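Local coordinates for protein AxyAgu115A (Amphibacillus xylanus NBRC 15112, PDB 6NPS) that is a family GH115 glycoside hydrolase, an alpha-glucuronidase that probably removes glucuronic acid side groups from arabinoglucuronoxylan, at residues 693-697 with 963-968; 745-749 with 773-777. The protein carries 3 engineered substitutions. All coordinates share one frame. Numbering follows the deposited sequence.

How the interactions relate
Interaction 1 ties the loop 693-697 to the C-terminal end of the chain, and interaction 2 joins the ends of two strands, 739-746 and 766-775, that belong to different beta sheets. In sequence, interaction 2 is nested inside the loop closed by interaction 1, and the centres of the two lie about 12 Å apart. They touch directly: Val697 O is 2.9 Å from Arg748 NH2, a probable hydrogen bond, and Pro695 CG packs 3.0 Å from Asn777 O. Arg748 thus serves both. The centres lie about 34 Å (interaction 1) and 44 Å (interaction 2) from the centre of the chain, in its mainly beta C-terminal part rather than in the TIM-barrel region.

Interaction 1: 693-697 with 963-968; sequences LEPDV and TYYVGR
Pro695 sets its ring over one face of Tyr964: CD stands 3.6 Å from the ring centroid, only 8° off the normal, the geometry of a CH-pi contact. Beside it lies a salt-bridge network of Glu694, Asp696 and Arg968, the last residue of the chain. Two turns present these groups. Glu694 to Val697 form a type I turn closed by Val697 N to Glu694 O (3.1 Å); Tyr965 to Arg968 form a type II turn closed by Arg968 N to Tyr965 O (3.0 Å), with Gly967 at phi/psi 87/0, where a CB would jam against Val966 O. The segments come closest in backbone at Glu694 and Tyr964, with CA atoms 6.0 Å apart. Tyr964, chi1 t, has its CA-CB bond toward the other segment, and its OH is held by Asp778 O. The tail also bonds through its backbone to Val788 and Ser795, so the contact fastens the loop before strand 700-706 to the C-terminal beta domain. Asp696, chi1 p, binds Arg968 in a side-on bidentate salt bridge: NE to OD2 is 2.8 Å (172°) and NH2 to OD1 2.9 Å (175°). The same NH2 reaches Glu694 OE1 at 3.1 Å (162°), with Glu694 chi1 m, chi2 t and Arg968 chi1 t, chi2 t, chi3 91°. Water 1 closes the circuit, donating to Glu694 OE1 at 2.5 Å and accepting from Arg968 NH1 at 3.1 Å.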
# COMPACT_ATOMS: atom_id res chain seq x y z
N LEU A 693 -30.13 -11.25 9.57
CA LEU A 693 -30.70 -11.91 8.41
C LEU A 693 -30.66 -13.44 8.52
O LEU A 693 -31.32 -14.12 7.74
CB LEU A 693 -29.97 -11.43 7.15
CG LEU A 693 -30.30 -9.99 6.71
CD1 LEU A 693 -29.56 -9.61 5.46
CD2 LEU A 693 -31.83 -9.76 6.50
N GLU A 694 -29.92 -13.99 9.51
CA GLU A 694 -30.10 -15.42 9.80
C GLU A 694 -30.99 -15.60 11.02
O GLU A 694 -30.70 -15.03 12.08
CB GLU A 694 -28.74 -16.08 10.03
CG GLU A 694 -27.84 -15.77 8.84
CD GLU A 694 -26.45 -16.45 8.83
OE1 GLU A 694 -25.76 -16.52 9.87
OE2 GLU A 694 -26.04 -16.87 7.73
N PRO A 695 -32.06 -16.40 10.91
CA PRO A 695 -33.08 -16.47 11.97
C PRO A 695 -32.57 -16.92 13.32
O PRO A 695 -33.20 -16.59 14.34
CB PRO A 695 -34.09 -17.49 11.43
CG PRO A 695 -33.70 -17.79 10.06
CD PRO A 695 -32.28 -17.40 9.85
N ASP A 696 -31.48 -17.67 13.40
CA ASP A 696 -31.02 -18.14 14.69
C ASP A 696 -29.93 -17.28 15.30
O ASP A 696 -29.33 -17.67 16.30
CB ASP A 696 -30.53 -19.59 14.59
CG ASP A 696 -29.37 -19.77 13.61
OD1 ASP A 696 -29.04 -18.82 12.86
OD2 ASP A 696 -28.81 -20.88 13.59
N VAL A 697 -29.64 -16.11 14.73
CA VAL A 697 -28.62 -15.23 15.29
C VAL A 697 -29.27 -14.20 16.21
O VAL A 697 -30.29 -13.57 15.87
CB VAL A 697 -27.79 -14.58 14.18
CG1 VAL A 697 -26.82 -13.57 14.76
CG2 VAL A 697 -27.01 -15.68 13.43
N THR A 963 -23.23 -20.16 6.11
CA THR A 963 -24.48 -19.43 6.30
C THR A 963 -25.54 -20.36 6.89
O THR A 963 -25.30 -21.53 7.16
CB THR A 963 -24.93 -18.82 4.98
OG1 THR A 963 -24.95 -19.84 3.96
CG2 THR A 963 -23.97 -17.68 4.55
N TYR A 964 -26.74 -19.83 7.07
CA TYR A 964 -27.74 -20.53 7.85
C TYR A 964 -28.29 -21.76 7.12
O TYR A 964 -28.57 -21.71 5.91
CB TYR A 964 -28.89 -19.57 8.17
CG TYR A 964 -30.08 -20.25 8.82
CD1 TYR A 964 -30.09 -20.49 10.20
CD2 TYR A 964 -31.20 -20.61 8.09
CE1 TYR A 964 -31.20 -21.12 10.82
CE2 TYR A 964 -32.28 -21.24 8.69
CZ TYR A 964 -32.28 -21.47 10.06
OH TYR A 964 -33.36 -22.08 10.66
N TYR A 965 -28.51 -22.85 7.87
CA TYR A 965 -29.27 -24.00 7.37
C TYR A 965 -30.24 -24.45 8.44
O TYR A 965 -29.96 -24.33 9.63
CB TYR A 965 -28.36 -25.22 6.93
CG TYR A 965 -27.46 -25.77 8.03
CD1 TYR A 965 -27.83 -26.87 8.79
CD2 TYR A 965 -26.21 -25.19 8.28
CE1 TYR A 965 -27.01 -27.37 9.81
CE2 TYR A 965 -25.36 -25.68 9.28
CZ TYR A 965 -25.77 -26.78 10.05
OH TYR A 965 -24.96 -27.29 11.07
N VAL A 966 -31.36 -25.03 8.00
CA VAL A 966 -32.42 -25.46 8.90
C VAL A 966 -31.90 -26.58 9.79
O VAL A 966 -31.26 -27.52 9.31
CB VAL A 966 -33.64 -25.89 8.08
CG1 VAL A 966 -34.78 -26.49 8.99
CG2 VAL A 966 -34.14 -24.70 7.28
N GLY A 967 -32.17 -26.48 11.09
CA GLY A 967 -31.63 -27.42 12.04
C GLY A 967 -30.26 -27.05 12.57
O GLY A 967 -29.73 -27.78 13.41
N ARG A 968 -29.71 -25.95 12.13
CA ARG A 968 -28.42 -25.58 12.62
C ARG A 968 -28.51 -25.38 14.11
O ARG A 968 -27.66 -25.84 14.80
CB ARG A 968 -27.90 -24.31 11.95
CG ARG A 968 -26.78 -23.63 12.71
CD ARG A 968 -26.04 -22.65 11.85
NE ARG A 968 -26.59 -21.33 11.92
CZ ARG A 968 -26.03 -20.31 11.32
NH1 ARG A 968 -24.96 -20.52 10.64
NH2 ARG A 968 -26.54 -19.12 11.39
O HOH W 1 -23.62 -17.77 10.06

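Interaction 2: 745-749 with 773-777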
# COMPACT_ATOMS: atom_id res chain seq x y z
N PHE A 745 -29.38 -5.79 20.01
CA PHE A 745 -30.31 -6.84 20.46
C PHE A 745 -31.61 -6.73 19.68
O PHE A 745 -32.19 -5.64 19.58
CB PHE A 745 -30.62 -6.76 21.96
CG PHE A 745 -29.40 -6.66 22.81
CD1 PHE A 745 -28.52 -7.72 22.90
CD2 PHE A 745 -29.12 -5.48 23.51
CE1 PHE A 745 -27.37 -7.63 23.68
CE2 PHE A 745 -27.97 -5.39 24.29
CZ PHE A 745 -27.09 -6.46 24.36
N VAL A 746 -32.09 -7.86 19.16
CA VAL A 746 -33.38 -7.94 18.49
C VAL A 746 -34.31 -8.83 19.31
O VAL A 746 -33.98 -9.99 19.58
CB VAL A 746 -33.22 -8.49 17.06
CG1 VAL A 746 -34.58 -8.82 16.46
CG2 VAL A 746 -32.51 -7.45 16.19
N ASP A 747 -35.46 -8.30 19.70
CA ASP A 747 -36.46 -9.11 20.37
C ASP A 747 -37.28 -9.83 19.31
O ASP A 747 -38.15 -9.23 18.68
CB ASP A 747 -37.35 -8.25 21.26
CG ASP A 747 -38.31 -9.09 22.09
OD1 ASP A 747 -38.19 -10.35 22.09
OD2 ASP A 747 -39.18 -8.48 22.75
N ARG A 748 -37.00 -11.11 19.11
CA ARG A 748 -37.68 -11.91 18.10
C ARG A 748 -39.06 -12.37 18.53
O ARG A 748 -39.81 -12.89 17.69
CB ARG A 748 -36.79 -13.12 17.73
CG ARG A 748 -35.47 -12.66 17.09
CD ARG A 748 -34.68 -13.86 16.56
NE ARG A 748 -33.49 -13.49 15.78
CZ ARG A 748 -33.47 -13.29 14.47
NH1 ARG A 748 -34.59 -13.38 13.76
NH2 ARG A 748 -32.33 -12.97 13.86
N ASP A 749 -39.44 -12.15 19.78
CA ASP A 749 -40.73 -12.62 20.29
C ASP A 749 -41.87 -11.83 19.64
O ASP A 749 -42.09 -10.66 19.97
CB ASP A 749 -40.75 -12.48 21.81
CG ASP A 749 -41.99 -13.17 22.47
OD1 ASP A 749 -42.51 -14.18 21.93
OD2 ASP A 749 -42.43 -12.68 23.54
N PRO A 773 -31.82 -5.02 9.04
CA PRO A 773 -32.89 -5.90 8.55
C PRO A 773 -32.84 -7.24 9.27
O PRO A 773 -31.79 -7.75 9.64
CB PRO A 773 -32.54 -6.04 7.06
CG PRO A 773 -31.02 -5.99 7.05
CD PRO A 773 -30.61 -5.04 8.17
N VAL A 774 -34.01 -7.83 9.45
CA VAL A 774 -34.15 -9.03 10.27
C VAL A 774 -34.96 -10.07 9.50
O VAL A 774 -35.99 -9.73 8.91
CB VAL A 774 -34.84 -8.73 11.63
CG1 VAL A 774 -35.02 -10.04 12.42
CG2 VAL A 774 -34.00 -7.75 12.44
N VAL A 775 -34.52 -11.32 9.52
CA VAL A 775 -35.32 -12.45 9.08
C VAL A 775 -35.70 -13.27 10.32
O VAL A 775 -34.84 -13.64 11.13
CB VAL A 775 -34.56 -13.31 8.04
CG1 VAL A 775 -35.26 -14.65 7.84
CG2 VAL A 775 -34.43 -12.54 6.70
N ASN A 776 -36.99 -13.50 10.51
CA ASN A 776 -37.46 -14.22 11.68
C ASN A 776 -38.26 -15.47 11.30
O ASN A 776 -38.86 -16.11 12.17
CB ASN A 776 -38.31 -13.28 12.56
CG ASN A 776 -38.34 -13.70 14.01
OD1 ASN A 776 -37.33 -14.10 14.59
ND2 ASN A 776 -39.52 -13.62 14.60
N ASN A 777 -38.37 -15.73 10.00
CA ASN A 777 -38.84 -16.99 9.46
C ASN A 777 -37.80 -18.05 9.78
O ASN A 777 -36.66 -17.94 9.34
CB ASN A 777 -38.98 -16.81 7.95
CG ASN A 777 -39.81 -17.86 7.32
OD1 ASN A 777 -40.01 -18.94 7.89
ND2 ASN A 777 -40.32 -17.58 6.11
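Val774 is the first residue of 773-777 to meet the other segment. Its CG2 is 4.0 Å from Val746 CG2, an apolar contact between strands whose CA atoms here are 8.3 Å apart, too far for backbone pairing, and its CG1 lies 3.6 Å from Arg748 NH1. Val775 turns its CA-CB bond away and contributes its carbonyl: Arg748 NH1 donates to Val775 O at 2.7 Å (155°), while Arg748 NH2 goes on to Phe692 O and Val697 O. At Asn776, where phi/psi of -122/2 departs from strand values, the CA-CA separation from Arg748 falls to 6.8 Å and the side chain works both ways. OD1 accepts from Arg748 NH1 at 3.0 Å (164°), and ND2 donates to Arg748 O at 3.2 Å with a bent angle of 138°, while its stronger partner is Leu751 O. Asn777 points away, its OD1 accepting from Phe779 N. The contact joins two facing sheets, packed as in a beta sandwich: strand 739-746 lies between 700-706 and 723-725, and strand 766-775 between 686-688 and 754-763.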